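Local coordinates for protein insulinase family protease (Yersinia pestis, PDB 3GO9) that belongs to the insulinase (M16) family of zinc peptidases but lacks the complete zinc-binding motif of active members, so its peptidase activity is doubtful, at residues V246-P251 and Q324-A328. Numbering follows the deposited sequence.
Sequences VATLAP and QYQRA
Tyr-325 lies between Ala-247 and Leu-249, touching each with a different part of its ring. Along one side, CD1 of Tyr-325 meets CB of Ala-247 at 3.4 Å, with CE1 equally close. The Ala-247 carbonyl comes to the ring edge, near its plane, its O 3.3 Å from Tyr-325 CD1. Along the other side, Leu-249 approaches obliquely, with its CD1 3.7 Å from CD2 of Tyr-325 and its CG against the tyrosine CB. Gln-326, extended beyond CG, carries its amide to Val-246 and Thr-248: OE1 of Gln-326 is 3.3 Å from Val-246 CG1, and its NE2 is as near to Thr-248 CG2. Setting CG1 of Val-246 anti to the backbone N (chi1 173°) directs that methyl to the amide oxygen, the two side chains crossing at about a right angle. Arg-327 takes the far end of 246-251. Bends at chi2 (-86°) and chi3 (-45°) fold its chain so that the guanidinium lies with one face toward CA of Pro-251, which is 3.6 Å from Arg-327 NH2 and offset toward the rim of the group; Ala-250 O lies over the same face. A salt bridge from NH2 to Asp-274 on strand 267-276 holds this guanidinium, while Ala-250 O accepts a hydrogen bond from Arg-175. No hydrogen bond joins the two segments, and van der Waals packing carries the contact. Behind it, Gln-324 and Arg-327 exchange backbone hydrogen bonds, N of each to O of the other, both 3.1 Å. They close a type I' turn with Tyr-325 and Gln-326 at its corners, a tight two-residue beta-hairpin linking strands 316-324 and 327-336, packed against the loop that leads from helix 222-233 to strand 257-261 of the same sheet.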
loop_
_atom_site.group_PDB
_atom_site.type_symbol
_atom_site.label_atom_id
_atom_site.label_comp_id
_atom_site.label_asym_id
_atom_site.label_seq_id
_atom_site.Cartn_x
_atom_site.Cartn_y
_atom_site.Cartn_z
ATOM N N VAL A 246 -3.508 -6.810 -13.819
ATOM C CA VAL A 246 -2.529 -6.362 -12.872
ATOM C C VAL A 246 -1.975 -5.014 -13.365
ATOM O O VAL A 246 -1.609 -4.803 -14.561
ATOM C CB VAL A 246 -1.392 -7.427 -12.678
ATOM C CG1 VAL A 246 -0.280 -6.885 -11.800
ATOM C CG2 VAL A 246 -1.973 -8.699 -12.056
ATOM N N ALA A 247 -2.013 -4.051 -12.478
ATOM C CA ALA A 247 -1.573 -2.724 -12.845
ATOM C C ALA A 247 -0.029 -2.750 -12.708
ATOM O O ALA A 247 0.488 -3.088 -11.644
ATOM C CB ALA A 247 -2.157 -1.715 -11.931
ATOM N N THR A 248 0.653 -2.345 -13.780
ATOM C CA THR A 248 2.135 -2.210 -13.830
ATOM C C THR A 248 2.629 -0.843 -14.422
ATOM O O THR A 248 2.136 -0.331 -15.444
ATOM C CB THR A 248 2.719 -3.277 -14.735
ATOM O OG1 THR A 248 2.260 -3.065 -16.067
ATOM C CG2 THR A 248 2.301 -4.672 -14.213
ATOM N N LEU A 249 3.649 -0.299 -13.766
ATOM C CA LEU A 249 4.260 0.987 -14.204
ATOM C C LEU A 249 5.501 0.759 -15.059
ATOM O O LEU A 249 6.167 -0.256 -14.895
ATOM C CB LEU A 249 4.650 1.764 -12.987
ATOM C CG LEU A 249 3.565 2.389 -12.135
ATOM C CD1 LEU A 249 4.136 2.927 -10.837
ATOM C CD2 LEU A 249 2.906 3.506 -12.957
ATOM N N ALA A 250 5.811 1.667 -15.984
ATOM C CA ALA A 250 7.116 1.641 -16.670
ATOM C C ALA A 250 8.206 2.104 -15.681
ATOM O O ALA A 250 7.918 2.730 -14.616
ATOM C CB ALA A 250 7.098 2.537 -17.837
ATOM N N PRO A 251 9.468 1.833 -16.003
ATOM C CA PRO A 251 10.524 2.337 -15.112
ATOM C C PRO A 251 10.518 3.865 -15.098
ATOM O O PRO A 251 10.141 4.511 -16.080
ATOM C CB PRO A 251 11.814 1.845 -15.787
ATOM C CG PRO A 251 11.366 0.661 -16.632
ATOM C CD PRO A 251 10.000 1.017 -17.101
ATOM N N GLN A 324 4.842 -0.962 -5.050
ATOM C CA GLN A 324 3.546 -0.766 -5.667
ATOM C C GLN A 324 3.753 -0.986 -7.125
ATOM O O GLN A 324 4.778 -0.583 -7.655
ATOM C CB GLN A 324 3.043 0.673 -5.453
ATOM C CG GLN A 324 2.626 0.977 -4.085
ATOM C CD GLN A 324 2.168 2.420 -3.911
ATOM O OE1 GLN A 324 2.254 3.256 -4.842
ATOM N NE2 GLN A 324 1.687 2.729 -2.709
ATOM N N TYR A 325 2.790 -1.624 -7.788
ATOM C CA TYR A 325 2.899 -1.943 -9.200
ATOM C C TYR A 325 4.183 -2.663 -9.588
ATOM O O TYR A 325 4.725 -2.402 -10.654
ATOM C CB TYR A 325 2.708 -0.668 -10.056
ATOM C CG TYR A 325 1.497 0.128 -9.629
ATOM C CD1 TYR A 325 0.236 -0.278 -9.996
ATOM C CD2 TYR A 325 1.618 1.226 -8.769
ATOM C CE1 TYR A 325 -0.889 0.423 -9.567
ATOM C CE2 TYR A 325 0.517 1.910 -8.328
ATOM C CZ TYR A 325 -0.732 1.503 -8.761
ATOM O OH TYR A 325 -1.835 2.178 -8.339
ATOM N N GLN A 326 4.646 -3.568 -8.726
ATOM C CA GLN A 326 5.794 -4.442 -8.969
ATOM C C GLN A 326 7.098 -3.633 -9.046
ATOM O O GLN A 326 8.089 -4.136 -9.601
ATOM C CB GLN A 326 5.585 -5.318 -10.229
ATOM C CG GLN A 326 4.287 -6.163 -10.185
ATOM C CD GLN A 326 3.872 -6.824 -11.538
ATOM O OE1 GLN A 326 2.912 -7.599 -11.572
ATOM N NE2 GLN A 326 4.574 -6.509 -12.633
ATOM N N ARG A 327 7.076 -2.381 -8.551
ATOM C CA ARG A 327 8.308 -1.552 -8.465
ATOM C C ARG A 327 8.605 -1.212 -7.026
ATOM O O ARG A 327 7.697 -0.990 -6.254
ATOM C CB ARG A 327 8.192 -0.207 -9.189
ATOM C CG ARG A 327 7.443 -0.184 -10.466
ATOM C CD ARG A 327 8.233 -0.517 -11.636
ATOM N NE ARG A 327 9.560 0.120 -11.741
ATOM C CZ ARG A 327 10.548 -0.392 -12.479
ATOM N NH1 ARG A 327 10.353 -1.512 -13.180
ATOM N NH2 ARG A 327 11.738 0.190 -12.520
ATOM N N ALA A 328 9.881 -1.132 -6.679
ATOM C CA ALA A 328 10.303 -0.641 -5.352
ATOM C C ALA A 328 10.714 0.808 -5.573
ATOM O O ALA A 328 11.526 1.069 -6.479
ATOM C CB ALA A 328 11.483 -1.444 -4.803
#